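Local coordinates for glycosyl hydrolase family 2, TIM barrel domain protein (Parabacteroides merdae ATCC 43184, PDB 6DXU) that is a gut bacterial beta-glucuronidase of glycoside hydrolase family 2, which probably removes terminal glucuronic acid from its conjugates by hydrolysis, at residues 41-46 with 88-93. Residues are numbered along the deposited sequence; the frame is centred on the assembly and turned at random.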
loop_
_atom_site.group_PDB
_atom_site.type_symbol
_atom_site.label_atom_id
_atom_site.label_comp_id
_atom_site.label_asym_id
_atom_site.label_seq_id
_atom_site.Cartn_x
_atom_site.Cartn_y
_atom_site.Cartn_z
ATOM N N LYS D 41 18.869 21.103 -9.582
ATOM C CA LYS D 41 17.906 21.571 -8.597
ATOM C C LYS D 41 16.503 21.212 -9.074
ATOM O O LYS D 41 16.103 21.582 -10.181
ATOM C CB LYS D 41 18.045 23.077 -8.394
ATOM C CG LYS D 41 17.011 23.703 -7.446
ATOM C CD LYS D 41 17.065 25.243 -7.516
ATOM C CE LYS D 41 15.901 25.941 -6.787
ATOM N NZ LYS D 41 14.559 25.749 -7.453
ATOM N N GLY D 42 15.775 20.455 -8.279
ATOM C CA GLY D 42 14.430 20.058 -8.650
ATOM C C GLY D 42 14.359 18.584 -9.007
ATOM O O GLY D 42 15.363 17.882 -9.111
ATOM N N ASP D 43 13.135 18.120 -9.222
ATOM C CA ASP D 43 12.920 16.694 -9.393
ATOM C C ASP D 43 12.953 16.294 -10.864
ATOM O O ASP D 43 12.755 17.110 -11.763
ATOM C CB ASP D 43 11.585 16.299 -8.774
ATOM C CG ASP D 43 11.637 14.963 -8.056
ATOM O OD1 ASP D 43 12.669 14.258 -8.117
ATOM O OD2 ASP D 43 10.615 14.604 -7.433
ATOM N N LEU D 44 13.240 15.017 -11.097
ATOM C CA LEU D 44 13.053 14.388 -12.396
ATOM C C LEU D 44 11.685 13.706 -12.428
ATOM O O LEU D 44 11.077 13.438 -11.389
ATOM C CB LEU D 44 14.133 13.348 -12.664
ATOM C CG LEU D 44 15.554 13.902 -12.700
ATOM C CD1 LEU D 44 16.507 12.738 -12.812
ATOM C CD2 LEU D 44 15.679 14.851 -13.892
ATOM N N GLY D 45 11.214 13.417 -13.630
ATOM C CA GLY D 45 9.939 12.712 -13.756
ATOM C C GLY D 45 9.987 11.219 -13.507
ATOM O O GLY D 45 8.947 10.554 -13.496
ATOM N N GLY D 46 11.176 10.683 -13.287
ATOM C CA GLY D 46 11.426 9.265 -13.099
ATOM C C GLY D 46 12.887 8.993 -13.376
ATOM O O GLY D 46 13.568 9.780 -14.029
ATOM N N GLU D 88 14.152 24.274 -0.053
ATOM C CA GLU D 88 13.853 23.025 0.635
ATOM C C GLU D 88 13.034 22.176 -0.332
ATOM O O GLU D 88 11.836 22.410 -0.527
ATOM C CB GLU D 88 13.114 23.303 1.938
ATOM C CG GLU D 88 14.009 23.969 2.998
ATOM C CD GLU D 88 13.287 24.135 4.327
ATOM O OE1 GLU D 88 12.617 25.181 4.532
ATOM O OE2 GLU D 88 13.368 23.194 5.142
ATOM N N GLY D 89 13.674 21.195 -0.956
ATOM C CA GLY D 89 13.005 20.420 -1.969
ATOM C C GLY D 89 13.940 19.361 -2.511
ATOM O O GLY D 89 15.025 19.130 -1.974
ATOM N N PRO D 90 13.526 18.683 -3.569
ATOM C CA PRO D 90 14.366 17.632 -4.146
ATOM C C PRO D 90 15.424 18.179 -5.097
ATOM O O PRO D 90 15.314 19.264 -5.671
ATOM C CB PRO D 90 13.357 16.750 -4.898
ATOM C CG PRO D 90 12.239 17.686 -5.254
ATOM C CD PRO D 90 12.155 18.680 -4.119
ATOM N N GLY D 91 16.483 17.397 -5.240
ATOM C CA GLY D 91 17.513 17.687 -6.217
ATOM C C GLY D 91 18.225 16.401 -6.542
ATOM O O GLY D 91 18.190 15.442 -5.763
ATOM N N TRP D 92 18.863 16.375 -7.702
ATOM C CA TRP D 92 19.469 15.150 -8.195
ATOM C C TRP D 92 20.958 15.334 -8.458
ATOM O O TRP D 92 21.403 16.415 -8.839
ATOM C CB TRP D 92 18.798 14.705 -9.470
ATOM C CG TRP D 92 17.460 14.036 -9.268
ATOM C CD1 TRP D 92 16.249 14.648 -9.068
ATOM C CD2 TRP D 92 17.207 12.628 -9.273
ATOM N NE1 TRP D 92 15.248 13.698 -8.957
ATOM C CE2 TRP D 92 15.812 12.450 -9.092
ATOM C CE3 TRP D 92 18.021 11.496 -9.436
ATOM C CZ2 TRP D 92 15.224 11.195 -9.048
ATOM C CZ3 TRP D 92 17.424 10.244 -9.399
ATOM C CH2 TRP D 92 16.044 10.105 -9.201
ATOM N N TYR D 93 21.716 14.245 -8.293
ATOM C CA TYR D 93 23.118 14.189 -8.686
ATOM C C TYR D 93 23.307 13.003 -9.617
ATOM O O TYR D 93 22.684 11.965 -9.429
ATOM C CB TYR D 93 24.053 14.006 -7.465
ATOM C CG TYR D 93 23.988 15.115 -6.446
ATOM C CD1 TYR D 93 24.857 16.193 -6.516
ATOM C CD2 TYR D 93 23.075 15.068 -5.400
ATOM C CE1 TYR D 93 24.811 17.221 -5.576
ATOM C CE2 TYR D 93 23.017 16.076 -4.453
ATOM C CZ TYR D 93 23.898 17.149 -4.543
ATOM O OH TYR D 93 23.862 18.164 -3.614
#
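W92 and D43 form the side-chain hydrogen bond of this contact. NE1 of W92 donates to OD1 of D43 at 2.8 Å, nearly straight (166°). The acceptor lies close to the indole plane, and the N-H meets the oxygen nearly end-on. The backbone N of L44 adds a weak bond to the same oxygen. OD2 of D43 forms a salt bridge with R167 on strand 162-169, so both carboxylate oxygens are held.

Apolar contacts flank this bond. CG of L44 is anti to the carbonyl carbon (chi1 -61°), which brings the branched end over one face of the indole. There CG of L44 makes a CH-pi contact, 3.7 Å from the centroid of the five-membered ring of W92 and almost straight above it. CD1 of L44 is 3.6 Å from CD2 of W92. CG of P90 packs against CB of D43 at 3.8 Å. A leucine in place of W92 would probably leave OD1 of D43 without its indole donor and L44 without a ring face to cover.

The backbones also pair. N of G42 donates to O of P90 at 2.9 Å, next to the antiparallel, non-hydrogen-bonded pair K41-G91. The loop after strand 37-41 is thus pinned to strand 90-97 in the jelly-roll beta-sandwich of the family 2 sugar-binding domain.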